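Local atomic coordinates of chorismate synthase (Campylobacter jejuni, PDB entry 1SQ1), a protein that catalyses, with reduced FMN as cofactor, the elimination of phosphate from 5-enolpyruvylshikimate-3-phosphate to give chorismate, the branch point of aromatic amino acid biosynthesis. Residues M1-F13 against M335-N347. Numbering follows the deposited sequence.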
loop_
_atom_site.group_PDB
_atom_site.type_symbol
_atom_site.label_atom_id
_atom_site.label_comp_id
_atom_site.label_asym_id
_atom_site.label_seq_id
_atom_site.Cartn_x
_atom_site.Cartn_y
_atom_site.Cartn_z
HETATM N N MSE A 1 -2.758 12.060 1.693
HETATM C CA MSE A 1 -1.533 11.276 1.370
HETATM C C MSE A 1 -0.622 12.160 0.584
HETATM O O MSE A 1 -1.042 12.794 -0.375
HETATM C CB MSE A 1 -1.841 10.056 0.507
HETATM C CG MSE A 1 -2.636 8.992 1.198
HETATM SE SE MSE A 1 -4.394 9.650 1.657
HETATM C CE MSE A 1 -4.108 9.921 3.585
ATOM N N ASN A 2 0.633 12.205 0.981
ATOM C CA ASN A 2 1.574 13.020 0.261
ATOM C C ASN A 2 2.623 12.142 -0.369
ATOM O O ASN A 2 3.681 12.619 -0.759
ATOM C CB ASN A 2 2.222 14.027 1.192
ATOM C CG ASN A 2 1.345 15.222 1.438
ATOM O OD1 ASN A 2 1.816 16.253 1.907
ATOM N ND2 ASN A 2 0.060 15.096 1.125
ATOM N N THR A 3 2.324 10.853 -0.462
ATOM C CA THR A 3 3.254 9.907 -1.055
ATOM C C THR A 3 2.660 9.365 -2.344
ATOM O O THR A 3 1.447 9.200 -2.453
ATOM C CB THR A 3 3.558 8.746 -0.107
ATOM O OG1 THR A 3 4.148 9.255 1.096
ATOM C CG2 THR A 3 4.517 7.777 -0.768
ATOM N N PHE A 4 3.520 9.076 -3.313
ATOM C CA PHE A 4 3.064 8.592 -4.600
ATOM C C PHE A 4 3.945 7.498 -5.202
ATOM O O PHE A 4 5.172 7.547 -5.109
ATOM C CB PHE A 4 2.969 9.790 -5.545
ATOM C CG PHE A 4 2.611 9.437 -6.959
ATOM C CD1 PHE A 4 3.538 9.604 -7.977
ATOM C CD2 PHE A 4 1.337 8.985 -7.279
ATOM C CE1 PHE A 4 3.204 9.327 -9.296
ATOM C CE2 PHE A 4 0.988 8.704 -8.599
ATOM C CZ PHE A 4 1.924 8.877 -9.611
ATOM N N GLY A 5 3.300 6.510 -5.823
ATOM C CA GLY A 5 4.014 5.416 -6.456
ATOM C C GLY A 5 3.980 4.094 -5.709
ATOM O O GLY A 5 3.837 4.063 -4.484
ATOM N N THR A 6 4.114 2.995 -6.450
ATOM C CA THR A 6 4.132 1.658 -5.858
ATOM C C THR A 6 5.508 1.351 -5.267
ATOM O O THR A 6 5.651 1.206 -4.062
ATOM C CB THR A 6 3.849 0.574 -6.893
ATOM O OG1 THR A 6 2.689 0.920 -7.655
ATOM C CG2 THR A 6 3.613 -0.740 -6.207
ATOM N N ARG A 7 6.519 1.258 -6.125
ATOM C CA ARG A 7 7.872 0.952 -5.681
ATOM C C ARG A 7 8.741 2.205 -5.527
ATOM O O ARG A 7 9.587 2.261 -4.634
ATOM C CB ARG A 7 8.528 -0.029 -6.661
ATOM C CG ARG A 7 9.834 -0.646 -6.184
ATOM C CD ARG A 7 9.581 -1.792 -5.213
ATOM N NE ARG A 7 10.799 -2.292 -4.564
ATOM C CZ ARG A 7 11.648 -1.537 -3.864
ATOM N NH1 ARG A 7 12.723 -2.073 -3.300
ATOM N NH2 ARG A 7 11.436 -0.235 -3.736
ATOM N N LEU A 8 8.540 3.193 -6.400
ATOM C CA LEU A 8 9.290 4.459 -6.367
ATOM C C LEU A 8 8.369 5.535 -5.768
ATOM O O LEU A 8 7.796 6.360 -6.477
ATOM C CB LEU A 8 9.700 4.874 -7.785
ATOM C CG LEU A 8 10.996 5.669 -7.981
ATOM C CD1 LEU A 8 10.724 6.940 -8.774
ATOM C CD2 LEU A 8 11.619 5.983 -6.644
ATOM N N LYS A 9 8.243 5.508 -4.448
ATOM C CA LYS A 9 7.395 6.415 -3.696
ATOM C C LYS A 9 7.886 7.845 -3.593
ATOM O O LYS A 9 8.934 8.094 -3.027
ATOM C CB LYS A 9 7.208 5.851 -2.292
ATOM C CG LYS A 9 6.621 4.464 -2.286
ATOM C CD LYS A 9 6.125 4.057 -0.917
ATOM C CE LYS A 9 5.428 2.725 -1.019
ATOM N NZ LYS A 9 4.360 2.812 -2.039
ATOM N N PHE A 10 7.110 8.784 -4.121
ATOM C CA PHE A 10 7.458 10.199 -4.059
ATOM C C PHE A 10 6.647 10.857 -2.959
ATOM O O PHE A 10 5.439 10.667 -2.890
ATOM C CB PHE A 10 7.150 10.869 -5.395
ATOM C CG PHE A 10 7.109 12.370 -5.332
ATOM C CD1 PHE A 10 5.884 13.049 -5.362
ATOM C CD2 PHE A 10 8.282 13.112 -5.262
ATOM C CE1 PHE A 10 5.828 14.447 -5.329
ATOM C CE2 PHE A 10 8.237 14.510 -5.228
ATOM C CZ PHE A 10 7.006 15.177 -5.263
ATOM N N THR A 11 7.302 11.630 -2.101
ATOM C CA THR A 11 6.598 12.298 -1.015
ATOM C C THR A 11 6.983 13.764 -0.874
ATOM O O THR A 11 8.167 14.099 -0.776
ATOM C CB THR A 11 6.865 11.610 0.338
ATOM O OG1 THR A 11 6.500 10.231 0.246
ATOM C CG2 THR A 11 6.053 12.266 1.452
ATOM N N SER A 12 5.983 14.642 -0.856
ATOM C CA SER A 12 6.255 16.066 -0.698
ATOM C C SER A 12 5.649 16.587 0.589
ATOM O O SER A 12 4.501 16.311 0.914
ATOM C CB SER A 12 5.729 16.869 -1.896
ATOM O OG SER A 12 4.353 16.635 -2.149
ATOM N N PHE A 13 6.446 17.325 1.343
ATOM C CA PHE A 13 5.972 17.879 2.588
ATOM C C PHE A 13 6.024 19.386 2.476
ATOM O O PHE A 13 6.900 19.957 1.819
ATOM C CB PHE A 13 6.813 17.375 3.761
ATOM C CG PHE A 13 8.278 17.592 3.594
ATOM C CD1 PHE A 13 8.907 18.665 4.218
ATOM C CD2 PHE A 13 9.034 16.728 2.808
ATOM C CE1 PHE A 13 10.269 18.881 4.059
ATOM C CE2 PHE A 13 10.394 16.932 2.640
ATOM C CZ PHE A 13 11.018 18.011 3.267
HETATM N N MSE A 335 5.665 14.361 -13.554
HETATM C CA MSE A 335 4.747 13.289 -13.199
HETATM C C MSE A 335 4.879 12.066 -14.100
HETATM O O MSE A 335 4.895 10.931 -13.611
HETATM C CB MSE A 335 3.290 13.776 -13.227
HETATM C CG MSE A 335 2.933 14.813 -12.179
HETATM SE SE MSE A 335 3.510 14.366 -10.381
HETATM C CE MSE A 335 2.403 12.810 -10.022
ATOM N N VAL A 336 4.960 12.278 -15.410
ATOM C CA VAL A 336 5.088 11.140 -16.314
ATOM C C VAL A 336 6.438 10.481 -16.080
ATOM O O VAL A 336 6.616 9.288 -16.313
ATOM C CB VAL A 336 4.968 11.562 -17.786
ATOM C CG1 VAL A 336 5.190 10.362 -18.680
ATOM C CG2 VAL A 336 3.586 12.152 -18.040
ATOM N N ARG A 337 7.380 11.263 -15.577
ATOM C CA ARG A 337 8.707 10.760 -15.290
ATOM C C ARG A 337 8.582 9.789 -14.126
ATOM O O ARG A 337 8.920 8.612 -14.267
ATOM C CB ARG A 337 9.627 11.903 -14.886
ATOM C CG ARG A 337 10.981 11.865 -15.538
ATOM C CD ARG A 337 11.031 12.736 -16.787
ATOM N NE ARG A 337 11.257 14.149 -16.487
ATOM C CZ ARG A 337 11.819 14.994 -17.353
ATOM N NH1 ARG A 337 12.208 14.551 -18.552
ATOM N NH2 ARG A 337 11.983 16.274 -17.043
ATOM N N LEU A 338 8.090 10.285 -12.986
ATOM C CA LEU A 338 7.926 9.465 -11.784
ATOM C C LEU A 338 7.243 8.136 -12.084
ATOM O O LEU A 338 7.722 7.074 -11.687
ATOM C CB LEU A 338 7.127 10.224 -10.727
ATOM C CG LEU A 338 7.835 11.409 -10.052
ATOM C CD1 LEU A 338 6.785 12.362 -9.549
ATOM C CD2 LEU A 338 8.729 10.958 -8.903
ATOM N N VAL A 339 6.123 8.191 -12.790
ATOM C CA VAL A 339 5.415 6.966 -13.125
ATOM C C VAL A 339 6.326 5.987 -13.875
ATOM O O VAL A 339 6.573 4.880 -13.392
ATOM C CB VAL A 339 4.178 7.257 -13.987
ATOM C CG1 VAL A 339 3.438 5.967 -14.283
ATOM C CG2 VAL A 339 3.270 8.235 -13.265
ATOM N N LEU A 340 6.832 6.385 -15.048
ATOM C CA LEU A 340 7.701 5.496 -15.832
ATOM C C LEU A 340 8.869 4.917 -15.033
ATOM O O LEU A 340 9.156 3.722 -15.134
ATOM C CB LEU A 340 8.242 6.208 -17.074
ATOM C CG LEU A 340 7.237 6.331 -18.225
ATOM C CD1 LEU A 340 7.874 7.077 -19.367
ATOM C CD2 LEU A 340 6.755 4.956 -18.661
ATOM N N ALA A 341 9.534 5.751 -14.239
ATOM C CA ALA A 341 10.651 5.286 -13.439
ATOM C C ALA A 341 10.126 4.358 -12.370
ATOM O O ALA A 341 10.883 3.605 -11.761
ATOM C CB ALA A 341 11.353 6.450 -12.809
ATOM N N ASP A 342 8.819 4.422 -12.125
ATOM C CA ASP A 342 8.203 3.554 -11.127
ATOM C C ASP A 342 7.892 2.188 -11.764
ATOM O O ASP A 342 8.225 1.159 -11.191
ATOM C CB ASP A 342 6.938 4.220 -10.549
ATOM C CG ASP A 342 6.284 3.408 -9.422
ATOM O OD1 ASP A 342 5.167 3.793 -9.007
ATOM O OD2 ASP A 342 6.861 2.399 -8.951
ATOM N N CYS A 343 7.291 2.169 -12.953
ATOM C CA CYS A 343 6.982 0.894 -13.606
ATOM C C CYS A 343 8.262 0.157 -13.954
ATOM O O CYS A 343 8.294 -1.078 -14.005
ATOM C CB CYS A 343 6.215 1.098 -14.909
ATOM S SG CYS A 343 4.732 2.098 -14.791
ATOM N N LEU A 344 9.311 0.933 -14.208
ATOM C CA LEU A 344 10.617 0.400 -14.582
ATOM C C LEU A 344 11.163 -0.511 -13.480
ATOM O O LEU A 344 11.768 -1.549 -13.764
ATOM C CB LEU A 344 11.573 1.572 -14.858
ATOM C CG LEU A 344 12.804 1.362 -15.737
ATOM C CD1 LEU A 344 13.416 2.703 -16.091
ATOM C CD2 LEU A 344 13.782 0.504 -15.006
ATOM N N LEU A 345 10.940 -0.118 -12.227
ATOM C CA LEU A 345 11.387 -0.902 -11.085
ATOM C C LEU A 345 10.385 -2.036 -10.810
ATOM O O LEU A 345 10.771 -3.164 -10.514
ATOM C CB LEU A 345 11.533 0.005 -9.862
ATOM C CG LEU A 345 12.568 1.124 -10.047
ATOM C CD1 LEU A 345 12.429 2.201 -8.976
ATOM C CD2 LEU A 345 13.950 0.519 -10.007
ATOM N N LEU A 346 9.097 -1.746 -10.930
ATOM C CA LEU A 346 8.080 -2.757 -10.701
ATOM C C LEU A 346 8.201 -3.954 -11.628
ATOM O O LEU A 346 7.993 -5.090 -11.219
ATOM C CB LEU A 346 6.695 -2.163 -10.890
ATOM C CG LEU A 346 6.194 -1.233 -9.797
ATOM C CD1 LEU A 346 4.844 -0.682 -10.224
ATOM C CD2 LEU A 346 6.100 -1.984 -8.474
ATOM N N ASN A 347 8.528 -3.689 -12.885
ATOM C CA ASN A 347 8.626 -4.742 -13.878
ATOM C C ASN A 347 9.974 -5.459 -13.859
ATOM O O ASN A 347 10.264 -6.289 -14.723
ATOM C CB ASN A 347 8.374 -4.141 -15.252
ATOM C CG ASN A 347 8.029 -5.178 -16.276
ATOM O OD1 ASN A 347 6.953 -5.775 -16.223
ATOM N ND2 ASN A 347 8.937 -5.410 -17.218
#
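Asp342, on the helix 325-346, pushes its carboxylate into the loop joining strands 3-4 and 9-13 and collects three successive backbone N-H groups. Thr6 N gives a bond of 2.9 Å to Asp342 OD1, on the syn side and slightly out of the carboxylate plane. Arg7 N reaches Asp342 OD2 at 3.1 Å, again on the syn side, whereas Leu8 N, 3.2 Å from the same OD2, comes from above that plane. Both OD2 donors lie on one face, and the Leu8 bond is the straightest of the three (N-H...O 161°). Asp342 does not aim its CB at the loop; a chi1 of -176°, with CG opposite the backbone N, swings the carboxylate over to the amides. Lys229 forms a salt bridge with OD1. Within the loop, Lys9 NZ bonds to the carbonyl oxygens of Gly5 and Thr6.

Apolar contacts flank this grip. Toward the start of 335-347, selenomethionine Met335 lays its CE over one face of the Phe4 ring, a CH-pi contact 4.0 Å from the centroid, while Val339 CG2 sits at the ring edge, 3.9 Å from Phe4 CZ. Leu338 CD2 packs 3.8 Å from Phe10 CB. Leu8 fits its CG against Leu345 CD1 at 3.9 Å. Near the helix end, Leu346 CD2 touches Thr6 CG2 and Arg7 CB. The Arg7 chain, bent at chi2, carries NH1 to Leu346 O of the third subunit.

The N-terminal β-hairpin loop is thus tied to helix 325-346 through a buried carboxylate met by three main-chain amides and Lys229, consistent with an ionised aspartate.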